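PDB 5EVJ: arsenite methyltransferase from Chlamydomonas reinhardtii, which probably methylates trivalent arsenic, transferring methyl groups from S-adenosylmethionine to arsenic held as thiolate conjugates such as arsenic triglutathione. Local coordinates for residues C74-P79 / G95-V100; K294-G299 / A334-I339; V202-P207 / G262-Y267; V237-P242 / Y271-V276. The protein carries 15 engineered substitutions. All blocks are in the same frame, centred on the assembly; numbering follows the deposited sequence.

Contact 1. Residues C74-P79 / G95-V100; sequences CGNPIP and GRDAYV. Engineered in segment 95-100: A98 (natural residue Cys).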
loop_
_atom_site.group_PDB
_atom_site.type_symbol
_atom_site.label_atom_id
_atom_site.label_comp_id
_atom_site.label_asym_id
_atom_site.label_seq_id
_atom_site.Cartn_x
_atom_site.Cartn_y
_atom_site.Cartn_z
ATOM N N CYS A 74 11.456 3.773 -1.603
ATOM C CA CYS A 74 11.167 4.699 -0.497
ATOM C C CYS A 74 10.356 4.066 0.617
ATOM O O CYS A 74 9.452 4.694 1.169
ATOM C CB CYS A 74 10.481 5.992 -0.989
ATOM S SG CYS A 74 8.969 5.862 -2.000
ATOM N N GLY A 75 10.679 2.830 0.972
ATOM C CA GLY A 75 9.907 2.211 2.018
ATOM C C GLY A 75 9.892 0.712 2.055
ATOM O O GLY A 75 10.692 0.038 1.392
ATOM N N ASN A 76 8.975 0.203 2.873
ATOM C CA ASN A 76 8.820 -1.215 3.107
ATOM C C ASN A 76 7.336 -1.458 3.270
ATOM O O ASN A 76 6.898 -1.835 4.365
ATOM C CB ASN A 76 9.587 -1.639 4.365
ATOM C CG ASN A 76 11.073 -1.884 4.092
ATOM O OD1 ASN A 76 11.445 -2.702 3.241
ATOM N ND2 ASN A 76 11.924 -1.194 4.824
ATOM N N PRO A 77 6.574 -1.264 2.176
ATOM C CA PRO A 77 5.137 -1.322 2.100
ATOM C C PRO A 77 4.520 -2.744 2.114
ATOM O O PRO A 77 3.585 -2.965 1.382
ATOM C CB PRO A 77 4.858 -0.741 0.702
ATOM C CG PRO A 77 5.943 -1.347 -0.127
ATOM C CD PRO A 77 7.157 -1.262 0.814
ATOM N N ILE A 78 4.979 -3.680 2.933
ATOM C CA ILE A 78 4.218 -4.948 3.095
ATOM C C ILE A 78 3.414 -4.821 4.382
ATOM O O ILE A 78 4.005 -4.585 5.401
ATOM C CB ILE A 78 5.128 -6.223 3.207
ATOM C CG1 ILE A 78 5.993 -6.432 1.941
ATOM C CG2 ILE A 78 4.282 -7.480 3.445
ATOM C CD1 ILE A 78 7.305 -5.641 1.947
ATOM N N PRO A 79 2.073 -4.976 4.332
ATOM C CA PRO A 79 1.279 -4.789 5.523
ATOM C C PRO A 79 1.365 -6.010 6.378
ATOM O O PRO A 79 1.569 -7.100 5.837
ATOM C CB PRO A 79 -0.169 -4.697 5.022
ATOM C CG PRO A 79 -0.140 -4.958 3.576
ATOM C CD PRO A 79 1.275 -5.057 3.106
ATOM N N GLY A 95 13.174 -7.655 -6.814
ATOM C CA GLY A 95 12.240 -8.546 -6.085
ATOM C C GLY A 95 12.255 -8.408 -4.558
ATOM O O GLY A 95 11.546 -9.149 -3.867
ATOM N N ARG A 96 13.035 -7.460 -4.027
ATOM C CA ARG A 96 13.147 -7.253 -2.570
ATOM C C ARG A 96 11.735 -7.388 -1.933
ATOM O O ARG A 96 11.500 -8.284 -1.130
ATOM C CB ARG A 96 13.805 -5.855 -2.288
ATOM C CG ARG A 96 14.491 -5.575 -0.921
ATOM C CD ARG A 96 13.805 -4.501 -0.086
ATOM N NE ARG A 96 14.468 -3.191 -0.086
ATOM C CZ ARG A 96 13.848 -2.009 0.011
ATOM N NH1 ARG A 96 12.522 -1.931 0.084
ATOM N NH2 ARG A 96 14.562 -0.889 0.001
ATOM N N ASP A 97 10.784 -6.543 -2.353
ATOM C CA ASP A 97 9.474 -6.461 -1.658
ATOM C C ASP A 97 8.662 -7.748 -1.898
ATOM O O ASP A 97 7.952 -8.213 -1.014
ATOM C CB ASP A 97 8.645 -5.159 -2.019
ATOM C CG ASP A 97 9.287 -3.848 -1.457
ATOM O OD1 ASP A 97 10.147 -3.905 -0.527
ATOM O OD2 ASP A 97 8.921 -2.742 -1.925
ATOM N N ALA A 98 8.802 -8.330 -3.074
ATOM C CA ALA A 98 8.083 -9.582 -3.358
ATOM C C ALA A 98 8.657 -10.721 -2.517
ATOM O O ALA A 98 7.912 -11.607 -2.056
ATOM C CB ALA A 98 8.133 -9.895 -4.839
ATOM N N TYR A 99 9.975 -10.672 -2.253
ATOM C CA TYR A 99 10.600 -11.735 -1.459
ATOM C C TYR A 99 10.146 -11.620 -0.040
ATOM O O TYR A 99 9.784 -12.595 0.591
ATOM C CB TYR A 99 12.122 -11.628 -1.526
ATOM C CG TYR A 99 12.736 -12.353 -2.730
ATOM C CD1 TYR A 99 12.199 -12.202 -4.013
ATOM C CD2 TYR A 99 13.859 -13.184 -2.593
ATOM C CE1 TYR A 99 12.745 -12.846 -5.128
ATOM C CE2 TYR A 99 14.432 -13.819 -3.731
ATOM C CZ TYR A 99 13.849 -13.669 -4.976
ATOM O OH TYR A 99 14.373 -14.282 -6.098
ATOM N N VAL A 100 10.061 -10.392 0.456
ATOM C CA VAL A 100 9.580 -10.197 1.782
ATOM C C VAL A 100 8.137 -10.642 1.889
ATOM O O VAL A 100 7.741 -11.296 2.854
ATOM C CB VAL A 100 9.697 -8.730 2.182
ATOM C CG1 VAL A 100 8.990 -8.511 3.522
ATOM C CG2 VAL A 100 11.175 -8.359 2.201
HETATM O O HOH W 1 10.787 -4.851 1.660
#

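Contact 2. Residues K294-G299 / A334-I339; sequences KGTIPG and APHFTI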
loop_
_atom_site.group_PDB
_atom_site.type_symbol
_atom_site.label_atom_id
_atom_site.label_comp_id
_atom_site.label_asym_id
_atom_site.label_seq_id
_atom_site.Cartn_x
_atom_site.Cartn_y
_atom_site.Cartn_z
ATOM N N LYS A 294 -8.773 -7.696 18.449
ATOM C CA LYS A 294 -8.652 -8.897 19.281
ATOM C C LYS A 294 -7.195 -9.303 19.583
ATOM O O LYS A 294 -6.957 -10.256 20.318
ATOM C CB LYS A 294 -9.459 -10.120 18.687
ATOM C CG LYS A 294 -10.960 -9.999 18.833
ATOM C CD LYS A 294 -11.691 -11.261 18.334
ATOM C CE LYS A 294 -11.768 -11.206 16.818
ATOM N NZ LYS A 294 -12.877 -12.023 16.257
ATOM N N GLY A 295 -6.226 -8.603 19.041
ATOM C CA GLY A 295 -4.840 -8.846 19.440
ATOM C C GLY A 295 -4.077 -9.922 18.684
ATOM O O GLY A 295 -2.913 -10.219 19.032
ATOM N N THR A 296 -4.697 -10.434 17.608
ATOM C CA THR A 296 -4.306 -11.670 17.000
ATOM C C THR A 296 -3.445 -11.453 15.765
ATOM O O THR A 296 -3.109 -12.393 15.059
ATOM C CB THR A 296 -5.515 -12.550 16.676
ATOM O OG1 THR A 296 -6.510 -11.788 15.969
ATOM C CG2 THR A 296 -6.172 -13.192 18.023
ATOM N N ILE A 297 -3.057 -10.225 15.469
ATOM C CA ILE A 297 -2.253 -10.074 14.249
ATOM C C ILE A 297 -0.814 -10.181 14.637
ATOM O O ILE A 297 -0.345 -9.385 15.460
ATOM C CB ILE A 297 -2.498 -8.776 13.529
ATOM C CG1 ILE A 297 -3.912 -8.777 13.026
ATOM C CG2 ILE A 297 -1.376 -8.460 12.512
ATOM C CD1 ILE A 297 -4.327 -7.460 12.419
ATOM N N PRO A 298 -0.118 -11.188 14.086
ATOM C CA PRO A 298 1.253 -11.543 14.550
ATOM C C PRO A 298 2.166 -10.341 14.540
ATOM O O PRO A 298 2.162 -9.588 13.555
ATOM C CB PRO A 298 1.725 -12.586 13.505
ATOM C CG PRO A 298 0.437 -13.176 12.966
ATOM C CD PRO A 298 -0.668 -12.171 13.116
ATOM N N GLY A 299 2.949 -10.166 15.610
ATOM C CA GLY A 299 3.777 -8.968 15.793
ATOM C C GLY A 299 3.027 -7.740 16.268
ATOM O O GLY A 299 3.639 -6.678 16.447
ATOM N N ALA A 334 -10.565 -8.585 8.903
ATOM C CA ALA A 334 -11.704 -8.783 9.760
ATOM C C ALA A 334 -11.656 -9.906 10.819
ATOM O O ALA A 334 -12.360 -9.769 11.887
ATOM C CB ALA A 334 -12.961 -8.967 8.960
ATOM N N PRO A 335 -10.987 -11.034 10.500
ATOM C CA PRO A 335 -10.938 -12.108 11.508
ATOM C C PRO A 335 -10.313 -11.600 12.856
ATOM O O PRO A 335 -10.496 -12.232 13.890
ATOM C CB PRO A 335 -9.987 -13.150 10.888
ATOM C CG PRO A 335 -10.101 -12.901 9.391
ATOM C CD PRO A 335 -10.226 -11.399 9.275
ATOM N N HIS A 336 -9.531 -10.521 12.809
ATOM C CA HIS A 336 -8.901 -10.001 14.018
ATOM C C HIS A 336 -9.693 -8.916 14.755
ATOM O O HIS A 336 -9.154 -8.324 15.731
ATOM C CB HIS A 336 -7.532 -9.458 13.683
ATOM C CG HIS A 336 -6.718 -10.390 12.848
ATOM N ND1 HIS A 336 -6.141 -11.525 13.363
ATOM C CD2 HIS A 336 -6.419 -10.385 11.515
ATOM C CE1 HIS A 336 -5.518 -12.188 12.397
ATOM N NE2 HIS A 336 -5.647 -11.499 11.275
ATOM N N PHE A 337 -10.916 -8.617 14.312
ATOM C CA PHE A 337 -11.683 -7.517 14.884
ATOM C C PHE A 337 -13.082 -7.949 15.154
ATOM O O PHE A 337 -13.592 -8.700 14.385
ATOM C CB PHE A 337 -11.780 -6.338 13.903
ATOM C CG PHE A 337 -10.518 -5.591 13.831
ATOM C CD1 PHE A 337 -9.535 -5.987 12.965
ATOM C CD2 PHE A 337 -10.299 -4.476 14.689
ATOM C CE1 PHE A 337 -8.323 -5.299 12.903
ATOM C CE2 PHE A 337 -9.086 -3.775 14.636
ATOM C CZ PHE A 337 -8.083 -4.179 13.771
ATOM N N THR A 338 -13.726 -7.393 16.183
ATOM C CA THR A 338 -15.160 -7.552 16.377
ATOM C C THR A 338 -15.751 -6.188 16.136
ATOM O O THR A 338 -15.238 -5.164 16.634
ATOM C CB THR A 338 -15.465 -7.960 17.865
ATOM O OG1 THR A 338 -14.635 -9.065 18.256
ATOM C CG2 THR A 338 -16.958 -8.304 18.162
ATOM N N ILE A 339 -16.867 -6.185 15.420
ATOM C CA ILE A 339 -17.668 -5.013 15.194
ATOM C C ILE A 339 -18.938 -5.192 15.932
ATOM O O ILE A 339 -19.652 -6.180 15.751
ATOM C CB ILE A 339 -18.085 -4.894 13.701
ATOM C CG1 ILE A 339 -16.845 -4.852 12.811
ATOM C CG2 ILE A 339 -18.729 -3.564 13.496
ATOM C CD1 ILE A 339 -15.914 -3.675 13.165
#

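Contact 3. Residues V202-P207 / G262-Y267; sequences VDRRLP and GEARFY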
loop_
_atom_site.group_PDB
_atom_site.type_symbol
_atom_site.label_atom_id
_atom_site.label_comp_id
_atom_site.label_asym_id
_atom_site.label_seq_id
_atom_site.Cartn_x
_atom_site.Cartn_y
_atom_site.Cartn_z
ATOM N N VAL A 202 3.907 15.773 -2.485
ATOM C CA VAL A 202 4.209 17.154 -2.088
ATOM C C VAL A 202 3.057 17.809 -1.316
ATOM O O VAL A 202 1.901 17.423 -1.483
ATOM C CB VAL A 202 4.479 18.018 -3.335
ATOM C CG1 VAL A 202 5.203 19.340 -2.974
ATOM C CG2 VAL A 202 5.270 17.215 -4.348
ATOM N N ASP A 203 3.360 18.832 -0.509
ATOM C CA ASP A 203 2.320 19.489 0.232
ATOM C C ASP A 203 1.640 20.555 -0.623
ATOM O O ASP A 203 0.672 21.129 -0.185
ATOM C CB ASP A 203 2.821 20.077 1.555
ATOM C CG ASP A 203 3.691 21.344 1.338
ATOM O OD1 ASP A 203 4.259 21.545 0.251
ATOM O OD2 ASP A 203 3.817 22.143 2.266
ATOM N N ARG A 204 2.106 20.768 -1.843
ATOM C CA ARG A 204 1.497 21.731 -2.775
ATOM C C ARG A 204 1.788 21.310 -4.218
ATOM O O ARG A 204 2.655 20.483 -4.442
ATOM C CB ARG A 204 2.136 23.129 -2.509
ATOM C CG ARG A 204 3.600 23.243 -2.918
ATOM C CD ARG A 204 4.225 24.443 -2.244
ATOM N NE ARG A 204 4.270 24.243 -0.772
ATOM C CZ ARG A 204 4.529 25.214 0.112
ATOM N NH1 ARG A 204 4.526 24.911 1.420
ATOM N NH2 ARG A 204 4.802 26.495 -0.307
ATOM N N ARG A 205 1.108 21.876 -5.188
ATOM C CA ARG A 205 1.386 21.600 -6.619
ATOM C C ARG A 205 2.706 22.175 -7.084
ATOM O O ARG A 205 2.977 23.343 -6.884
ATOM C CB ARG A 205 0.284 22.173 -7.534
ATOM C CG ARG A 205 -1.034 21.447 -7.358
ATOM C CD ARG A 205 -2.195 22.117 -8.094
ATOM N NE ARG A 205 -3.482 21.532 -7.659
ATOM C CZ ARG A 205 -4.544 22.204 -7.208
ATOM N NH1 ARG A 205 -4.613 23.559 -7.223
ATOM N NH2 ARG A 205 -5.566 21.516 -6.789
ATOM N N LEU A 206 3.529 21.370 -7.725
ATOM C CA LEU A 206 4.765 21.903 -8.271
ATOM C C LEU A 206 4.457 22.799 -9.454
ATOM O O LEU A 206 3.571 22.473 -10.249
ATOM C CB LEU A 206 5.663 20.782 -8.743
ATOM C CG LEU A 206 6.644 20.078 -7.804
ATOM C CD1 LEU A 206 6.887 20.809 -6.490
ATOM C CD2 LEU A 206 6.236 18.627 -7.556
ATOM N N PRO A 207 5.178 23.931 -9.588
ATOM C CA PRO A 207 5.141 24.764 -10.819
ATOM C C PRO A 207 5.398 23.930 -12.094
ATOM O O PRO A 207 6.259 23.030 -12.034
ATOM C CB PRO A 207 6.304 25.738 -10.586
ATOM C CG PRO A 207 6.297 25.930 -9.101
ATOM C CD PRO A 207 6.046 24.539 -8.563
ATOM N N GLY A 262 10.765 26.475 -4.353
ATOM C CA GLY A 262 10.105 27.499 -3.513
ATOM C C GLY A 262 10.012 26.914 -2.114
ATOM O O GLY A 262 10.999 26.385 -1.566
ATOM N N GLU A 263 8.832 26.956 -1.521
ATOM C CA GLU A 263 8.775 26.361 -0.203
ATOM C C GLU A 263 8.080 24.946 -0.247
ATOM O O GLU A 263 7.546 24.482 0.754
ATOM C CB GLU A 263 8.111 27.343 0.769
ATOM C CG GLU A 263 8.949 28.616 1.052
ATOM C CD GLU A 263 9.219 29.460 -0.225
ATOM O OE1 GLU A 263 8.240 29.963 -0.848
ATOM O OE2 GLU A 263 10.403 29.617 -0.620
ATOM N N ALA A 264 8.077 24.286 -1.401
ATOM C CA ALA A 264 7.465 22.931 -1.480
ATOM C C ALA A 264 8.082 21.958 -0.475
ATOM O O ALA A 264 9.283 21.880 -0.353
ATOM C CB ALA A 264 7.531 22.358 -2.880
ATOM N N ARG A 265 7.231 21.250 0.245
ATOM C CA ARG A 265 7.650 20.209 1.147
ATOM C C ARG A 265 7.239 18.837 0.605
ATOM O O ARG A 265 6.074 18.621 0.212
ATOM C CB ARG A 265 7.088 20.455 2.569
ATOM C CG ARG A 265 7.590 21.776 3.165
ATOM C CD ARG A 265 6.764 22.180 4.360
ATOM N NE ARG A 265 7.370 21.577 5.500
ATOM C CZ ARG A 265 6.848 21.436 6.725
ATOM N NH1 ARG A 265 5.670 21.917 7.052
ATOM N NH2 ARG A 265 7.563 20.795 7.651
ATOM N N PHE A 266 8.213 17.919 0.603
ATOM C CA PHE A 266 8.060 16.579 0.070
ATOM C C PHE A 266 7.959 15.533 1.168
ATOM O O PHE A 266 8.649 15.615 2.188
ATOM C CB PHE A 266 9.199 16.224 -0.858
ATOM C CG PHE A 266 9.319 17.130 -2.034
ATOM C CD1 PHE A 266 9.951 18.383 -1.917
ATOM C CD2 PHE A 266 8.838 16.747 -3.273
ATOM C CE1 PHE A 266 10.067 19.230 -3.024
ATOM C CE2 PHE A 266 8.941 17.601 -4.391
ATOM C CZ PHE A 266 9.556 18.833 -4.260
ATOM N N TYR A 267 7.089 14.548 0.918
ATOM C CA TYR A 267 6.847 13.419 1.815
ATOM C C TYR A 267 6.911 12.048 1.129
ATOM O O TYR A 267 6.577 11.857 -0.058
ATOM C CB TYR A 267 5.477 13.555 2.516
ATOM C CG TYR A 267 5.405 14.882 3.209
ATOM C CD1 TYR A 267 5.234 16.050 2.477
ATOM C CD2 TYR A 267 5.618 14.976 4.568
ATOM C CE1 TYR A 267 5.219 17.280 3.088
ATOM C CE2 TYR A 267 5.565 16.181 5.212
ATOM C CZ TYR A 267 5.374 17.332 4.463
ATOM O OH TYR A 267 5.378 18.555 5.078
HETATM O O HOH W 2 5.650 27.790 -2.686
#

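Contact 4. Residues V237-P242 / Y271-V276; sequences VGFTDP and YRLFKV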
loop_
_atom_site.group_PDB
_atom_site.type_symbol
_atom_site.label_atom_id
_atom_site.label_comp_id
_atom_site.label_asym_id
_atom_site.label_seq_id
_atom_site.Cartn_x
_atom_site.Cartn_y
_atom_site.Cartn_z
ATOM N N VAL A 237 -11.493 6.792 -9.098
ATOM C CA VAL A 237 -11.336 5.450 -9.499
ATOM C C VAL A 237 -12.107 4.506 -8.558
ATOM O O VAL A 237 -12.362 3.382 -8.917
ATOM C CB VAL A 237 -9.828 5.248 -9.458
ATOM C CG1 VAL A 237 -9.444 3.938 -8.874
ATOM C CG2 VAL A 237 -9.166 5.635 -10.771
ATOM N N GLY A 238 -12.533 4.953 -7.365
ATOM C CA GLY A 238 -13.418 4.133 -6.523
ATOM C C GLY A 238 -12.815 3.946 -5.122
ATOM O O GLY A 238 -13.498 3.416 -4.246
ATOM N N PHE A 239 -11.561 4.387 -4.904
ATOM C CA PHE A 239 -10.950 4.433 -3.570
ATOM C C PHE A 239 -11.419 5.707 -2.848
ATOM O O PHE A 239 -10.741 6.755 -2.863
ATOM C CB PHE A 239 -9.445 4.426 -3.683
ATOM C CG PHE A 239 -8.889 3.114 -4.175
ATOM C CD1 PHE A 239 -9.174 1.919 -3.487
ATOM C CD2 PHE A 239 -8.115 3.053 -5.350
ATOM C CE1 PHE A 239 -8.632 0.711 -3.936
ATOM C CE2 PHE A 239 -7.602 1.830 -5.810
ATOM C CZ PHE A 239 -7.851 0.673 -5.091
ATOM N N THR A 240 -12.582 5.627 -2.206
ATOM C CA THR A 240 -13.245 6.815 -1.745
ATOM C C THR A 240 -12.629 7.468 -0.535
ATOM O O THR A 240 -12.929 8.627 -0.278
ATOM C CB THR A 240 -14.672 6.486 -1.504
ATOM O OG1 THR A 240 -15.113 5.773 -2.647
ATOM C CG2 THR A 240 -15.544 7.752 -1.281
ATOM N N ASP A 241 -11.787 6.745 0.224
ATOM C CA ASP A 241 -11.243 7.317 1.486
ATOM C C ASP A 241 -9.862 6.822 1.783
ATOM O O ASP A 241 -9.660 6.028 2.705
ATOM C CB ASP A 241 -12.214 7.096 2.610
ATOM C CG ASP A 241 -11.700 7.628 3.974
ATOM O OD1 ASP A 241 -10.859 8.566 4.035
ATOM O OD2 ASP A 241 -12.129 7.103 5.016
ATOM N N PRO A 242 -8.891 7.245 0.963
ATOM C CA PRO A 242 -7.508 6.925 1.210
ATOM C C PRO A 242 -7.099 7.262 2.630
ATOM O O PRO A 242 -7.526 8.249 3.135
ATOM C CB PRO A 242 -6.734 7.867 0.247
ATOM C CG PRO A 242 -7.667 8.098 -0.869
ATOM C CD PRO A 242 -9.000 8.243 -0.122
ATOM N N TYR A 271 0.151 4.865 1.854
ATOM C CA TYR A 271 -1.284 5.006 1.777
ATOM C C TYR A 271 -1.960 3.662 1.828
ATOM O O TYR A 271 -1.410 2.655 1.308
ATOM C CB TYR A 271 -1.687 5.694 0.416
ATOM C CG TYR A 271 -1.719 7.204 0.539
ATOM C CD1 TYR A 271 -2.637 7.841 1.378
ATOM C CD2 TYR A 271 -0.829 7.998 -0.199
ATOM C CE1 TYR A 271 -2.685 9.239 1.478
ATOM C CE2 TYR A 271 -0.850 9.372 -0.126
ATOM C CZ TYR A 271 -1.750 9.997 0.748
ATOM O OH TYR A 271 -1.704 11.360 0.839
ATOM N N ARG A 272 -3.192 3.683 2.335
ATOM C CA ARG A 272 -4.040 2.541 2.421
ATOM C C ARG A 272 -5.323 2.781 1.641
ATOM O O ARG A 272 -6.116 3.670 1.981
ATOM C CB ARG A 272 -4.334 2.207 3.867
ATOM C CG ARG A 272 -3.034 2.042 4.662
ATOM C CD ARG A 272 -3.364 1.324 5.981
ATOM N NE ARG A 272 -3.582 -0.121 5.818
ATOM C CZ ARG A 272 -3.424 -1.051 6.773
ATOM N NH1 ARG A 272 -3.095 -0.711 8.007
ATOM N NH2 ARG A 272 -3.581 -2.372 6.486
ATOM N N LEU A 273 -5.542 1.953 0.612
ATOM C CA LEU A 273 -6.645 2.134 -0.290
ATOM C C LEU A 273 -7.487 0.853 -0.273
ATOM O O LEU A 273 -7.213 -0.122 -1.035
ATOM C CB LEU A 273 -6.113 2.424 -1.656
ATOM C CG LEU A 273 -5.857 3.855 -2.145
ATOM C CD1 LEU A 273 -5.369 4.820 -1.074
ATOM C CD2 LEU A 273 -4.913 3.832 -3.350
ATOM N N PHE A 274 -8.523 0.866 0.560
ATOM C CA PHE A 274 -9.320 -0.303 0.740
ATOM C C PHE A 274 -10.393 -0.317 -0.229
ATOM O O PHE A 274 -10.958 0.775 -0.557
ATOM C CB PHE A 274 -9.963 -0.322 2.119
ATOM C CG PHE A 274 -9.020 -0.744 3.181
ATOM C CD1 PHE A 274 -8.889 -2.112 3.522
ATOM C CD2 PHE A 274 -8.218 0.198 3.827
ATOM C CE1 PHE A 274 -7.994 -2.516 4.508
ATOM C CE2 PHE A 274 -7.347 -0.198 4.823
ATOM C CZ PHE A 274 -7.212 -1.559 5.196
ATOM N N LYS A 275 -10.761 -1.559 -0.602
ATOM C CA LYS A 275 -11.868 -1.758 -1.502
ATOM C C LYS A 275 -13.011 -2.490 -0.793
ATOM O O LYS A 275 -12.916 -3.640 -0.500
ATOM C CB LYS A 275 -11.381 -2.492 -2.770
ATOM C CG LYS A 275 -12.527 -2.977 -3.632
ATOM C CD LYS A 275 -12.092 -3.438 -5.024
ATOM C CE LYS A 275 -13.238 -4.158 -5.840
ATOM N NZ LYS A 275 -12.681 -4.642 -7.203
ATOM N N VAL A 276 -14.107 -1.830 -0.562
ATOM C CA VAL A 276 -15.239 -2.522 0.081
ATOM C C VAL A 276 -16.484 -2.043 -0.619
ATOM O O VAL A 276 -17.151 -1.095 -0.181
ATOM C CB VAL A 276 -15.279 -2.284 1.622
ATOM C CG1 VAL A 276 -16.334 -3.169 2.223
ATOM C CG2 VAL A 276 -13.908 -2.533 2.250
HETATM O O HOH W 3 -13.105 2.576 -1.608
HETATM O O HOH W 4 -8.919 3.463 2.064
HETATM O O HOH W 5 -10.610 4.007 -0.029
#

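Contact 1. Residues C74-P79 / G95-V100
I78 lays the end of its side chain against V100, CD1 meeting CG1 at 3.7 Å. The same CD1 comes close to D97 OD1, so this apolar patch borders a polar one. There R96 reaches over to the loop. Its CG stands anti to the backbone N (chi1 -159°), and further bends at chi2 and chi3 precede the guanidinium, whose NH1 donates to G75 O at 3.0 Å, meeting it nearly along the C=O axis. That NH1 also forms a salt bridge within the helix, at 3.1 Å to the syn side of D97 OD1. G95 is the N-cap of helix 96-104, which follows strand 86-90 in the Rossmann-like methyltransferase fold; the glycine-rich turn is consistent with the cofactor-binding motif of AdoMet-dependent enzymes. A water donates both to N76 OD1, at 2.7 Å, and to D97 OD1, bridging the loop to the helix. D97 OD2 faces P77 CD at 3.6 Å and accepts from N169 ND2, which also reaches G75 O. An alanine in place of R96 would probably deprive D97 OD1 of its cation and leave G75 O with one donor fewer. C74, at the start of the loop, is disulfide-bonded to C170.

Contact 2. Residues K294-G299 / A334-I339
T296 and H336 meet through OG1 and ND1 at 2.6 Å, a hydrogen bond in which either atom could be the donor. The contact lies at one end of the three-stranded antiparallel sheet, where the loop following strand 289-293 passes the 3-10 turn that leads into strand 337-340. T296 OG1 sits between its backbone N and carbonyl carbon (chi1 50°) and comes to the imidazole near the ring plane, at its edge. One face of the same ring is taken by I297: CG1 lies 3.3 Å from the centroid and 16° off the normal, a close CH-pi contact, and I297 CD1 touches H336 CD2. An alanine at H336 would probably leave T296 OG1 without its ring partner and take away the ring face on which I297 CG1 rests. On the backbone, H336 O is satisfied by K294 N at 2.8 Å and 168°, a bond that follows on from the strand pairing of T338 with V292. I297 N is taken by the hydroxyl of Y293. In the turn, F337 N donates to A334 O at 3.0 Å. The K294 chain runs past H336 O and T338 OG1, CD lying 3.7 Å from that hydroxyl oxygen, before bending at chi3. At its tip, NZ makes a weak hydrogen bond to P335 O at 3.4 Å.

Contact 3. Residues V202-P207 / G262-Y267
D203 and R265 are joined by a pair of hydrogen bonds: D203 N donates to R265 O at 2.8 Å, and R265 N returns to D203 OD1 at 3.0 Å and 169°. The second bond reaches the carboxylate from above its plane. R204 NE comes to the same oxygen from the opposite face, at 2.9 Å, so OD1 is gripped by two donors. R204 NH1 takes OD2 as well, making a side-on bidentate salt bridge that fixes the rotation of the D203 carboxylate. The guanidinium in turn lies across the backbone of the facing segment, E263 O standing 3.1 Å above its centre without a hydrogen bond, while water 2 accepts from NH2 at 2.8 Å. Next to this polar layer is an apolar one. V202 and F266 lie side by side, CG2 touching CE2 at 3.7 Å. L206 reaches both A264 CB and the CZ of F266 with its CD1, the L206 and F266 side chains crossing at about a right angle. Further out, R265 forms a salt bridge with E249, with the Y267 hydroxyl over the centre of one face of its guanidinium. V202 and F266 form a non-hydrogen-bonded antiparallel pair where strand 193-202 meets strand 266-274, the antiparallel strand inserted between strands 193-202 and 243-249 in the 3-2-1-4-5-7-6 sheet of class I methyltransferases.

Contact 4. Residues V237-P242 / Y271-V276
F239 and L273 carry the apolar part of this buried contact. L273 CB sits over one face of the phenyl ring, 3.8 Å from its centroid and 19° off the normal, a CH-pi contact. F239 CG, anti to its own carbonyl carbon (chi1 -69°), lies 3.7 Å from L273 CG, and the ring also meets backbone oxygens: CE1 comes to L273 O at 3.3 Å, and F274 O lies at the ring edge, in its plane. Y186 packs edge-to-face with the same phenyl ring. L273 CD1 turns to the proline, touching P242 CB at 3.6 Å, and P242 is backed by I231 and A234 of helix 227-237. The polar contacts between the two segments run through water, with no direct hydrogen bond between them. Water 4 donates to D241 O at 2.7 Å and to R272 O, and accepts from F274 N. Waters 3 and 5 both donate to F274 O, accepting from T240 N and D241 N respectively. R272 makes a salt bridge to E194, D241 OD2 a salt bridge to R243 and a hydrogen bond to N323; K275 NZ hydrogen-bonds Y186 O and makes a cation-pi contact with that ring. Helix 227-237 ends in a Schellman motif at G238, an inverse gamma turn centres on F239, and the chain then enters edge strand 243-249, which pairs antiparallel with strand 266-274 in the Rossmann-like methyltransferase sheet.

Contacts 1, 3 and 4 belong to the methyltransferase fold built on the seven-stranded mixed sheet, while contact 2 belongs to the separate three-stranded antiparallel sheet formed later in the chain. Contact 1 comes first, packing the start of helix 96-104 against the preceding loop. Contacts 3 and 4 follow with their segments alternating along the chain; their centres are about 24 Å apart. Centre to centre, contact 4 lies about 20 Å from contact 1, on the opposite side of the chain's centre. Contact 2 closes last, its centre about 38 Å from that of contact 3 and about 21 Å from that of contact 4. Contacts 3 and 4 are linked through strand 266-274, at its beginning and end; otherwise the four do not touch.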